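Long-range contacts in 4-alpha-glucanotransferase (Corynebacterium glutamicum, PDB 5JJH), which belongs to the amylomaltases, or disproportionating enzymes, and is built around a TIM-barrel domain preceded by a beta-sandwich domain: residues L387-H392 against V459-G464; T529-F534 against V557-L562. One frame throughout, in Å; residues are numbered along the deposited sequence.

Interaction 1 of 2, residues L387-H392 against V459-G464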
loop_
_atom_site.group_PDB
_atom_site.type_symbol
_atom_site.label_atom_id
_atom_site.label_comp_id
_atom_site.label_asym_id
_atom_site.label_seq_id
_atom_site.Cartn_x
_atom_site.Cartn_y
_atom_site.Cartn_z
ATOM N N LEU A 387 0.621 -2.319 -1.056
ATOM C CA LEU A 387 -0.422 -1.613 -0.270
ATOM C C LEU A 387 -0.437 -0.166 -0.719
ATOM O O LEU A 387 0.558 0.545 -0.543
ATOM C CB LEU A 387 -0.093 -1.638 1.192
ATOM C CG LEU A 387 -0.997 -0.887 2.199
ATOM C CD1 LEU A 387 -2.388 -1.462 2.037
ATOM C CD2 LEU A 387 -0.401 -1.097 3.592
ATOM N N ALA A 388 -1.536 0.251 -1.358
ATOM C CA ALA A 388 -1.748 1.639 -1.694
ATOM C C ALA A 388 -1.735 2.507 -0.441
ATOM O O ALA A 388 -1.953 2.012 0.705
ATOM C CB ALA A 388 -3.086 1.796 -2.428
ATOM N N VAL A 389 -1.525 3.795 -0.630
ATOM C CA VAL A 389 -1.415 4.754 0.496
ATOM C C VAL A 389 -2.774 5.046 1.151
ATOM O O VAL A 389 -2.872 5.362 2.352
ATOM C CB VAL A 389 -0.923 6.119 -0.063
ATOM C CG1 VAL A 389 -0.907 7.142 1.044
ATOM C CG2 VAL A 389 0.460 5.942 -0.574
ATOM N N GLY A 390 -3.800 5.062 0.319
ATOM C CA GLY A 390 -5.123 5.395 0.831
ATOM C C GLY A 390 -6.248 5.086 -0.091
ATOM O O GLY A 390 -6.082 4.352 -1.048
ATOM N N VAL A 391 -7.416 5.633 0.242
ATOM C CA VAL A 391 -8.657 5.238 -0.426
ATOM C C VAL A 391 -9.355 6.450 -1.046
ATOM O O VAL A 391 -9.135 7.592 -0.661
ATOM C CB VAL A 391 -9.622 4.568 0.552
ATOM C CG1 VAL A 391 -8.998 3.292 1.179
ATOM C CG2 VAL A 391 -10.169 5.566 1.576
ATOM N N HIS A 392 -10.233 6.157 -1.967
ATOM C CA HIS A 392 -11.129 7.163 -2.596
ATOM C C HIS A 392 -11.987 7.835 -1.539
ATOM O O HIS A 392 -12.596 7.134 -0.720
ATOM C CB HIS A 392 -12.068 6.503 -3.587
ATOM C CG HIS A 392 -12.692 7.444 -4.562
ATOM N ND1 HIS A 392 -13.693 8.310 -4.223
ATOM C CD2 HIS A 392 -12.498 7.599 -5.898
ATOM C CE1 HIS A 392 -14.066 8.990 -5.293
ATOM N NE2 HIS A 392 -13.387 8.543 -6.329
ATOM N N VAL A 459 4.953 -1.429 0.973
ATOM C CA VAL A 459 4.173 -0.309 1.492
ATOM C C VAL A 459 4.489 0.950 0.681
ATOM O O VAL A 459 5.554 1.504 0.772
ATOM C CB VAL A 459 4.490 -0.151 2.993
ATOM C CG1 VAL A 459 3.751 1.013 3.609
ATOM C CG2 VAL A 459 4.155 -1.454 3.690
ATOM N N ASP A 460 3.551 1.401 -0.117
ATOM C CA ASP A 460 3.671 2.649 -0.826
ATOM C C ASP A 460 3.726 3.797 0.175
ATOM O O ASP A 460 2.981 3.820 1.144
ATOM C CB ASP A 460 2.463 2.818 -1.710
ATOM C CG ASP A 460 2.589 3.990 -2.654
ATOM O OD1 ASP A 460 3.703 4.196 -3.148
ATOM O OD2 ASP A 460 1.552 4.625 -2.952
ATOM N N HIS A 461 4.587 4.768 -0.098
ATOM C CA HIS A 461 4.706 5.956 0.736
ATOM C C HIS A 461 4.931 5.640 2.214
ATOM O O HIS A 461 4.105 5.970 3.029
ATOM C CB HIS A 461 3.503 6.878 0.555
ATOM C CG HIS A 461 3.709 8.270 1.075
ATOM N ND1 HIS A 461 4.658 9.127 0.565
ATOM C CD2 HIS A 461 3.053 8.968 2.031
ATOM C CE1 HIS A 461 4.591 10.282 1.200
ATOM N NE2 HIS A 461 3.626 10.212 2.093
ATOM N N VAL A 462 6.014 4.935 2.535
ATOM C CA VAL A 462 6.167 4.428 3.918
ATOM C C VAL A 462 6.327 5.552 4.934
ATOM O O VAL A 462 6.091 5.381 6.132
ATOM C CB VAL A 462 7.316 3.431 3.998
ATOM C CG1 VAL A 462 8.677 4.074 3.974
ATOM C CG2 VAL A 462 7.173 2.539 5.203
ATOM N N LEU A 463 6.738 6.737 4.454
ATOM C CA LEU A 463 6.837 7.921 5.365
ATOM C C LEU A 463 5.539 8.252 6.037
ATOM O O LEU A 463 5.518 8.782 7.181
ATOM C CB LEU A 463 7.333 9.126 4.601
ATOM C CG LEU A 463 7.554 10.388 5.414
ATOM C CD1 LEU A 463 8.582 10.216 6.497
ATOM C CD2 LEU A 463 7.955 11.564 4.520
ATOM N N GLY A 464 4.451 7.844 5.386
ATOM C CA GLY A 464 3.081 7.950 5.918
ATOM C C GLY A 464 2.814 7.186 7.204
ATOM O O GLY A 464 1.750 7.400 7.861
HETATM O O HOH W 1 0.983 2.256 1.841
#
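Leu387 and Val459 form a parallel beta bridge with their CA atoms 5.1 Å apart, and just past it Asp460 N donates to Leu387 O over 3.1 Å, at 155° about the hydrogen. It is the one direct hydrogen bond between the segments; a water bridges them just past it, sitting in the opening fork 3.0 Å from Leu387 O and 2.6 Å from Asp460 O, so Leu387 O is approached by both an amide and a water. Asp460 has its CG anti to the backbone N (chi1 -171°), which swings the carboxylate across toward Val389; OD2 comes unusually close to the CG2 methyl, and the exact geometry there is doubtful. The same methyl presses on the aliphatic CB of His461 at 3.4 Å, a place that suits a short, branched apolar side chain. His461 itself takes a left-handed backbone conformation that turns the chain into the 3-10 segment 462-464, and its ring meets Trp425 edge-to-face. At the bridge itself, the leucine and valine are buried on one face of the sheet. There Leu387 packs on Trp443, Leu446 and Leu447 of helix 441-452, the helix that leads into strand 456-459, while Val462 and Leu463 reach helix 515-523.

Interaction 2 of 2, residues T529-F534 against V557-L562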
loop_
_atom_site.group_PDB
_atom_site.type_symbol
_atom_site.label_atom_id
_atom_site.label_comp_id
_atom_site.label_asym_id
_atom_site.label_seq_id
_atom_site.Cartn_x
_atom_site.Cartn_y
_atom_site.Cartn_z
ATOM N N THR A 529 13.973 0.845 -0.713
ATOM C CA THR A 529 13.836 0.621 -2.140
ATOM C C THR A 529 14.882 1.442 -2.904
ATOM O O THR A 529 14.902 2.687 -2.815
ATOM C CB THR A 529 12.425 1.018 -2.698
ATOM O OG1 THR A 529 12.149 2.373 -2.320
ATOM C CG2 THR A 529 11.338 0.117 -2.216
ATOM N N SER A 530 15.727 0.781 -3.675
ATOM C CA SER A 530 16.724 1.468 -4.508
ATOM C C SER A 530 16.367 1.240 -5.951
ATOM O O SER A 530 16.075 0.085 -6.353
ATOM C CB SER A 530 18.079 0.852 -4.294
ATOM O OG SER A 530 18.534 0.956 -3.002
ATOM N N ILE A 531 16.350 2.298 -6.734
ATOM C CA ILE A 531 15.956 2.245 -8.149
ATOM C C ILE A 531 17.129 2.772 -8.992
ATOM O O ILE A 531 17.613 3.939 -8.815
ATOM C CB ILE A 531 14.671 3.065 -8.417
ATOM C CG1 ILE A 531 13.513 2.483 -7.588
ATOM C CG2 ILE A 531 14.244 2.949 -9.865
ATOM C CD1 ILE A 531 12.236 3.352 -7.662
ATOM N N LEU A 532 17.644 1.886 -9.845
ATOM C CA LEU A 532 18.952 2.157 -10.469
ATOM C C LEU A 532 19.009 3.581 -11.097
ATOM O O LEU A 532 19.926 4.335 -10.829
ATOM C CB LEU A 532 19.227 1.114 -11.569
ATOM C CG LEU A 532 20.423 1.445 -12.482
ATOM C CD1 LEU A 532 21.676 0.953 -11.874
ATOM C CD2 LEU A 532 20.289 0.816 -13.832
ATOM N N TRP A 533 18.009 3.927 -11.873
ATOM C CA TRP A 533 18.012 5.251 -12.567
ATOM C C TRP A 533 18.033 6.465 -11.682
ATOM O O TRP A 533 18.516 7.533 -12.113
ATOM C CB TRP A 533 16.850 5.377 -13.508
ATOM C CG TRP A 533 16.715 4.354 -14.552
ATOM C CD1 TRP A 533 15.632 3.541 -14.755
ATOM C CD2 TRP A 533 17.667 4.015 -15.561
ATOM N NE1 TRP A 533 15.834 2.744 -15.824
ATOM C CE2 TRP A 533 17.089 3.006 -16.344
ATOM C CE3 TRP A 533 18.970 4.452 -15.863
ATOM C CZ2 TRP A 533 17.759 2.433 -17.438
ATOM C CZ3 TRP A 533 19.643 3.874 -16.924
ATOM C CH2 TRP A 533 19.040 2.880 -17.715
ATOM N N PHE A 534 17.570 6.329 -10.440
ATOM C CA PHE A 534 17.589 7.420 -9.474
ATOM C C PHE A 534 18.771 7.410 -8.539
ATOM O O PHE A 534 18.910 8.351 -7.767
ATOM C CB PHE A 534 16.311 7.398 -8.625
ATOM C CG PHE A 534 15.041 7.379 -9.427
ATOM C CD1 PHE A 534 14.886 8.171 -10.542
ATOM C CD2 PHE A 534 13.943 6.609 -9.012
ATOM C CE1 PHE A 534 13.698 8.170 -11.253
ATOM C CE2 PHE A 534 12.734 6.622 -9.725
ATOM C CZ PHE A 534 12.616 7.397 -10.860
ATOM N N VAL A 557 15.982 -2.128 -11.406
ATOM C CA VAL A 557 16.439 -1.254 -12.465
ATOM C C VAL A 557 15.407 -0.157 -12.634
ATOM O O VAL A 557 15.751 0.992 -12.809
ATOM C CB VAL A 557 16.623 -2.008 -13.809
ATOM C CG1 VAL A 557 16.835 -1.048 -14.939
ATOM C CG2 VAL A 557 17.722 -3.064 -13.745
ATOM N N THR A 558 14.120 -0.525 -12.603
ATOM C CA THR A 558 13.032 0.380 -13.007
ATOM C C THR A 558 11.779 0.127 -12.160
ATOM O O THR A 558 11.863 -0.605 -11.190
ATOM C CB THR A 558 12.740 0.279 -14.513
ATOM O OG1 THR A 558 11.943 1.403 -14.930
ATOM C CG2 THR A 558 12.110 -1.057 -14.889
ATOM N N THR A 559 10.679 0.819 -12.444
ATOM C CA THR A 559 9.449 0.720 -11.670
ATOM C C THR A 559 8.290 0.953 -12.596
ATOM O O THR A 559 8.454 1.397 -13.729
ATOM C CB THR A 559 9.405 1.740 -10.479
ATOM O OG1 THR A 559 8.139 1.679 -9.854
ATOM C CG2 THR A 559 9.510 3.091 -10.921
ATOM N N HIS A 560 7.109 0.688 -12.093
ATOM C CA HIS A 560 5.899 0.831 -12.917
ATOM C C HIS A 560 5.618 2.325 -13.242
ATOM O O HIS A 560 4.851 2.579 -14.166
ATOM C CB HIS A 560 4.695 0.178 -12.205
ATOM C CG HIS A 560 4.402 0.809 -10.895
ATOM N ND1 HIS A 560 5.030 0.420 -9.741
ATOM C CD2 HIS A 560 3.658 1.900 -10.570
ATOM C CE1 HIS A 560 4.648 1.203 -8.744
ATOM N NE2 HIS A 560 3.846 2.135 -9.233
ATOM N N ASP A 561 6.228 3.252 -12.521
ATOM C CA ASP A 561 6.180 4.682 -12.857
ATOM C C ASP A 561 7.204 5.224 -13.887
ATOM O O ASP A 561 7.183 6.439 -14.200
ATOM C CB ASP A 561 6.261 5.540 -11.570
ATOM C CG ASP A 561 5.027 5.366 -10.653
ATOM O OD1 ASP A 561 3.917 5.133 -11.166
ATOM O OD2 ASP A 561 5.160 5.496 -9.416
ATOM N N LEU A 562 8.067 4.374 -14.429
ATOM C CA LEU A 562 9.004 4.784 -15.471
ATOM C C LEU A 562 8.733 4.043 -16.763
ATOM O O LEU A 562 8.131 2.965 -16.776
ATOM C CB LEU A 562 10.407 4.439 -15.061
ATOM C CG LEU A 562 11.051 5.308 -13.999
ATOM C CD1 LEU A 562 12.353 4.705 -13.532
ATOM C CD2 LEU A 562 11.334 6.685 -14.575
HETATM O O HOH W 2 13.372 1.609 -17.248
#
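Trp533 sets the CD1 edge of its indole against the CD1 methyl of Leu562, 3.7 Å away and near the ring plane. The side chain of Val557 runs alongside the indole and points the same way, its CG1 lying 4.0 Å from Trp533 NE1. CG of the tryptophan lies beside the backbone N and anti to the carbonyl carbon (chi1 -57°), which brings the five-membered ring close to the Val557 carbonyl, O lying 3.2 Å from Trp533 CD1. The indole N-H points elsewhere: Trp533 NE1 donates to a water at 3.1 Å, and that water is also hydrogen-bonded to Thr558 OG1 at 2.7 Å. Tryptophan suits this place because it offers a broad apolar surface and one N-H for a buried polar link. Leu562 is shared, since its CD1 also touches Phe534 CZ at 3.8 Å. The same Val557 CG1 also meets Leu532 CD2, which lies over one face of the indole toward its rim. No direct hydrogen bond crosses between the segments; they meet by apolar packing and through the water, while backbone bonds from Ser530 and Leu532 to Thr556 tie the strands beside them. Tyr568 of helix 565-569 stacks on Trp533, and Leu634 of helix 627-639 packs on both Leu532 and Trp533. Such packing of loops that follow neighbouring parallel strands is typical of the C-terminal rim of a TIM barrel.

Both contacts join segments at the C-terminal ends of adjacent strands in one eight-stranded parallel barrel sheet. Interaction 1 comes first along the chain and lies where strands 382-387 and 456-459 end; interaction 2 follows, at the ends of strands 528-531 and 553-556. Their centres are about 18 Å apart and their nearest atoms about 6 Å, without touching. Strand 504-507 lies beside 456-459, and the residues just after it reach a segment of each: Glu508 bonds weakly to His461 N, and Asp509 accepts from Thr529 N. Interaction 1 is close to the centre of the folded chain, interaction 2 further out. Together they shape two parts of the rim on which TIM-barrel enzymes carry their active sites.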